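Local coordinates for Orf c02003 protein (Sulfolobus solfataricus P2, PDB 2Q00) that is of unknown function but belongs to the archaeal PaREP1 family and folds as a compact, all-helical single chain, at residues Y31-V42 with G58-A68. Sequence-based numbering, arbitrary orientation.
Sequences YKAAEEAIKLLV and GRWKSENLFKA
Lys39 lies extended across one face of the Trp60 indole. Its CG sits 3.4 Å from Trp60 CZ2, above the six-membered ring and toward the rim. Further out, Lys39 CE stands over the five-membered ring, 3.4 Å from its centroid, in a CH-pi contact. The ammonium NZ sits off-centre over the same ring, in a cation-pi contact. At the indole edge Val42 CG2 meets Trp60 CZ3 at 4.1 Å. A leucine in place of Trp60 would probably leave the Lys39 chain without its flat support and open a gap beside Val42.

The Lys39 ammonium also bonds to Glu35 OE2 at 3.0 Å, on the lone pair directed away from OE1, and pairs with Glu36. Glu35 is extended, with CG anti to the backbone N (chi1 180°), which carries its carboxylate out to Arg59. There OE1 lies in the guanidinium plane, at its edge, and forms a salt bridge 3.5 Å from Arg59 NH2. The two planes are 37° apart. The Lys32 chain covers one guanidinium face, while the Tyr31 ring edge approaches NH2. The Glu35 carboxylate probably offsets the positive charge of Lys39 and Arg59.

Beyond the charged network, where helix 62-71 itself meets helix 23-45, the contact is apolar. Ile38 CG2 packs 3.5 Å from Ala68 CB and also touches Leu65 CD1. Val42 CG2 meets the same Ala68 methyl.

The axes of helices 31-42 and 62-68 approach to 10.1 Å and cross at 58°. Lys61 takes the N-cap position of helix 62-71; Arg59 and Trp60, just before it, tie the lead-in loop to helix 23-45. Ile50 of helix 48-52 packs on Val42, Trp60 and Ala68. Helix 79-95 covers Tyr31 and Leu65, and helix 101-122 packs against Ala37 and Leu40 of helix 23-45.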
loop_
_atom_site.group_PDB
_atom_site.type_symbol
_atom_site.label_atom_id
_atom_site.label_comp_id
_atom_site.label_asym_id
_atom_site.label_seq_id
_atom_site.Cartn_x
_atom_site.Cartn_y
_atom_site.Cartn_z
ATOM N N TYR A 31 3.351 0.907 4.226
ATOM C CA TYR A 31 1.905 1.052 4.249
ATOM C C TYR A 31 1.496 2.263 3.406
ATOM O O TYR A 31 0.571 2.185 2.608
ATOM C CB TYR A 31 1.398 1.215 5.680
ATOM C CG TYR A 31 -0.103 1.394 5.749
ATOM C CD1 TYR A 31 -0.965 0.374 5.331
ATOM C CD2 TYR A 31 -0.664 2.587 6.213
ATOM C CE1 TYR A 31 -2.340 0.540 5.373
ATOM C CE2 TYR A 31 -2.039 2.761 6.258
ATOM C CZ TYR A 31 -2.872 1.732 5.833
ATOM O OH TYR A 31 -4.228 1.902 5.831
ATOM N N LYS A 32 2.185 3.384 3.594
ATOM C CA LYS A 32 1.891 4.585 2.819
ATOM C C LYS A 32 2.066 4.288 1.335
ATOM O O LYS A 32 1.314 4.793 0.510
ATOM C CB LYS A 32 2.802 5.739 3.240
ATOM C CG LYS A 32 2.403 6.370 4.560
ATOM C CD LYS A 32 3.305 7.538 4.917
ATOM C CE LYS A 32 2.847 8.247 6.196
ATOM N NZ LYS A 32 3.714 9.453 6.447
ATOM N N ALA A 33 3.055 3.461 1.002
ATOM C CA ALA A 33 3.288 3.077 -0.385
ATOM C C ALA A 33 2.046 2.350 -0.880
ATOM O O ALA A 33 1.609 2.542 -2.017
ATOM C CB ALA A 33 4.525 2.149 -0.505
ATOM N N ALA A 34 1.477 1.514 -0.015
ATOM C CA ALA A 34 0.278 0.749 -0.364
ATOM C C ALA A 34 -0.931 1.655 -0.532
ATOM O O ALA A 34 -1.721 1.486 -1.464
ATOM C CB ALA A 34 -0.006 -0.302 0.698
ATOM N N GLU A 35 -1.075 2.624 0.364
ATOM C CA GLU A 35 -2.206 3.522 0.266
ATOM C C GLU A 35 -2.195 4.248 -1.083
ATOM O O GLU A 35 -3.221 4.322 -1.770
ATOM C CB GLU A 35 -2.183 4.530 1.403
ATOM C CG GLU A 35 -3.352 5.500 1.336
ATOM C CD GLU A 35 -3.411 6.445 2.521
ATOM O OE1 GLU A 35 -3.275 5.968 3.674
ATOM O OE2 GLU A 35 -3.608 7.661 2.294
ATOM N N GLU A 36 -1.020 4.750 -1.470
ATOM C CA GLU A 36 -0.862 5.464 -2.731
ATOM C C GLU A 36 -1.133 4.567 -3.928
ATOM O O GLU A 36 -1.669 5.016 -4.944
ATOM C CB GLU A 36 0.546 6.047 -2.841
ATOM C CG GLU A 36 0.876 7.050 -1.753
ATOM C CD GLU A 36 -0.042 8.250 -1.790
ATOM O OE1 GLU A 36 -0.123 8.892 -2.858
ATOM O OE2 GLU A 36 -0.679 8.548 -0.754
ATOM N N ALA A 37 -0.757 3.301 -3.813
ATOM C CA ALA A 37 -0.975 2.357 -4.901
ATOM C C ALA A 37 -2.466 2.209 -5.151
ATOM O O ALA A 37 -2.915 2.151 -6.298
ATOM C CB ALA A 37 -0.366 1.012 -4.556
ATOM N N ILE A 38 -3.233 2.147 -4.066
ATOM C CA ILE A 38 -4.684 2.018 -4.157
ATOM C C ILE A 38 -5.311 3.272 -4.787
ATOM O O ILE A 38 -6.146 3.169 -5.695
ATOM C CB ILE A 38 -5.315 1.811 -2.764
ATOM C CG1 ILE A 38 -4.808 0.500 -2.137
ATOM C CG2 ILE A 38 -6.826 1.819 -2.894
ATOM C CD1 ILE A 38 -5.230 -0.775 -2.889
ATOM N N LYS A 39 -4.915 4.447 -4.296
ATOM C CA LYS A 39 -5.440 5.690 -4.846
ATOM C C LYS A 39 -5.170 5.721 -6.350
ATOM O O LYS A 39 -6.068 5.978 -7.151
ATOM C CB LYS A 39 -4.789 6.901 -4.178
ATOM C CG LYS A 39 -5.130 7.065 -2.710
ATOM C CD LYS A 39 -4.474 8.291 -2.108
ATOM C CE LYS A 39 -4.740 8.380 -0.616
ATOM N NZ LYS A 39 -4.005 9.528 -0.020
ATOM N N LEU A 40 -3.936 5.433 -6.732
ATOM C CA LEU A 40 -3.565 5.437 -8.142
ATOM C C LEU A 40 -4.449 4.502 -8.947
ATOM O O LEU A 40 -4.896 4.836 -10.043
ATOM C CB LEU A 40 -2.099 5.024 -8.307
ATOM C CG LEU A 40 -1.483 5.222 -9.689
ATOM C CD1 LEU A 40 -1.580 6.695 -10.074
ATOM C CD2 LEU A 40 -0.022 4.755 -9.674
ATOM N N LEU A 41 -4.702 3.325 -8.391
ATOM C CA LEU A 41 -5.529 2.324 -9.051
ATOM C C LEU A 41 -6.988 2.741 -9.111
ATOM O O LEU A 41 -7.686 2.419 -10.072
ATOM C CB LEU A 41 -5.398 0.984 -8.325
ATOM C CG LEU A 41 -4.067 0.265 -8.543
ATOM C CD1 LEU A 41 -3.905 -0.871 -7.537
ATOM C CD2 LEU A 41 -4.016 -0.252 -9.976
ATOM N N VAL A 42 -7.450 3.434 -8.073
ATOM C CA VAL A 42 -8.828 3.912 -8.038
ATOM C C VAL A 42 -8.981 4.938 -9.161
ATOM O O VAL A 42 -9.942 4.898 -9.937
ATOM C CB VAL A 42 -9.153 4.605 -6.692
ATOM C CG1 VAL A 42 -10.501 5.305 -6.773
ATOM C CG2 VAL A 42 -9.159 3.584 -5.572
ATOM N N GLY A 58 -6.216 15.303 2.105
ATOM C CA GLY A 58 -4.985 14.583 2.387
ATOM C C GLY A 58 -5.111 13.077 2.228
ATOM O O GLY A 58 -5.344 12.581 1.123
ATOM N N ARG A 59 -4.951 12.344 3.329
ATOM C CA ARG A 59 -5.051 10.883 3.313
ATOM C C ARG A 59 -6.515 10.438 3.460
ATOM O O ARG A 59 -7.357 11.204 3.949
ATOM C CB ARG A 59 -4.194 10.289 4.442
ATOM C CG ARG A 59 -2.721 10.684 4.366
ATOM C CD ARG A 59 -1.913 10.143 5.541
ATOM N NE ARG A 59 -1.829 8.683 5.548
ATOM C CZ ARG A 59 -1.076 7.980 6.393
ATOM N NH1 ARG A 59 -0.337 8.602 7.303
ATOM N NH2 ARG A 59 -1.060 6.655 6.333
ATOM N N TRP A 60 -6.814 9.206 3.037
ATOM C CA TRP A 60 -8.179 8.666 3.102
ATOM C C TRP A 60 -8.494 7.843 4.352
ATOM O O TRP A 60 -7.603 7.486 5.130
ATOM C CB TRP A 60 -8.461 7.769 1.901
ATOM C CG TRP A 60 -8.263 8.383 0.568
ATOM C CD1 TRP A 60 -7.785 9.633 0.291
ATOM C CD2 TRP A 60 -8.506 7.754 -0.699
ATOM N NE1 TRP A 60 -7.714 9.818 -1.071
ATOM C CE2 TRP A 60 -8.151 8.680 -1.701
ATOM C CE3 TRP A 60 -8.988 6.497 -1.085
ATOM C CZ2 TRP A 60 -8.261 8.384 -3.070
ATOM C CZ3 TRP A 60 -9.098 6.204 -2.444
ATOM C CH2 TRP A 60 -8.737 7.140 -3.415
ATOM N N LYS A 61 -9.781 7.539 4.519
ATOM C CA LYS A 61 -10.260 6.728 5.634
ATOM C C LYS A 61 -9.932 5.282 5.296
ATOM O O LYS A 61 -10.175 4.823 4.181
ATOM C CB LYS A 61 -11.781 6.862 5.803
ATOM C CG LYS A 61 -12.275 8.245 6.193
ATOM C CD LYS A 61 -13.803 8.278 6.308
ATOM C CE LYS A 61 -14.317 7.347 7.405
ATOM N NZ LYS A 61 -15.811 7.364 7.494
ATOM N N SER A 62 -9.380 4.566 6.263
ATOM C CA SER A 62 -9.017 3.170 6.067
ATOM C C SER A 62 -10.131 2.344 5.399
ATOM O O SER A 62 -9.852 1.458 4.582
ATOM C CB SER A 62 -8.646 2.561 7.419
ATOM O OG SER A 62 -7.742 3.406 8.120
ATOM N N GLU A 63 -11.385 2.646 5.737
ATOM C CA GLU A 63 -12.525 1.923 5.171
ATOM C C GLU A 63 -12.654 2.135 3.666
ATOM O O GLU A 63 -13.106 1.241 2.942
ATOM C CB GLU A 63 -13.828 2.332 5.870
ATOM C CG GLU A 63 -13.903 1.931 7.345
ATOM C CD GLU A 63 -13.262 2.948 8.268
ATOM O OE1 GLU A 63 -12.560 3.860 7.774
ATOM O OE2 GLU A 63 -13.458 2.825 9.495
ATOM N N ASN A 64 -12.267 3.319 3.200
ATOM C CA ASN A 64 -12.308 3.614 1.771
ATOM C C ASN A 64 -11.301 2.720 1.064
ATOM O O ASN A 64 -11.608 2.129 0.023
ATOM C CB ASN A 64 -11.947 5.071 1.501
ATOM C CG ASN A 64 -13.109 6.004 1.702
ATOM O OD1 ASN A 64 -14.119 5.914 1.003
ATOM N ND2 ASN A 64 -12.976 6.919 2.662
ATOM N N LEU A 65 -10.098 2.625 1.636
ATOM C CA LEU A 65 -9.037 1.792 1.066
ATOM C C LEU A 65 -9.505 0.350 1.026
ATOM O O LEU A 65 -9.365 -0.331 0.012
ATOM C CB LEU A 65 -7.752 1.878 1.898
ATOM C CG LEU A 65 -6.928 3.173 1.911
ATOM C CD1 LEU A 65 -6.770 3.696 0.483
ATOM C CD2 LEU A 65 -7.608 4.205 2.791
ATOM N N PHE A 66 -10.048 -0.124 2.143
ATOM C CA PHE A 66 -10.565 -1.488 2.184
ATOM C C PHE A 66 -11.634 -1.635 1.090
ATOM O O PHE A 66 -11.582 -2.578 0.302
ATOM C CB PHE A 66 -11.145 -1.790 3.571
ATOM C CG PHE A 66 -10.119 -2.276 4.565
ATOM C CD1 PHE A 66 -9.591 -3.565 4.460
ATOM C CD2 PHE A 66 -9.671 -1.447 5.595
ATOM C CE1 PHE A 66 -8.637 -4.026 5.362
ATOM C CE2 PHE A 66 -8.714 -1.890 6.506
ATOM C CZ PHE A 66 -8.193 -3.187 6.391
ATOM N N LYS A 67 -12.585 -0.703 1.030
ATOM C CA LYS A 67 -13.624 -0.761 -0.000
ATOM C C LYS A 67 -12.956 -0.821 -1.356
ATOM O O LYS A 67 -13.269 -1.671 -2.195
ATOM C CB LYS A 67 -14.511 0.487 0.000
ATOM C CG LYS A 67 -15.523 0.603 1.120
ATOM C CD LYS A 67 -16.580 1.645 0.755
ATOM C CE LYS A 67 -17.258 2.255 1.986
ATOM N NZ LYS A 67 -16.373 3.216 2.733
ATOM N N ALA A 68 -12.041 0.118 -1.562
ATOM C CA ALA A 68 -11.313 0.225 -2.812
ATOM C C ALA A 68 -10.650 -1.090 -3.198
ATOM O O ALA A 68 -10.763 -1.538 -4.347
ATOM C CB ALA A 68 -10.272 1.329 -2.701
#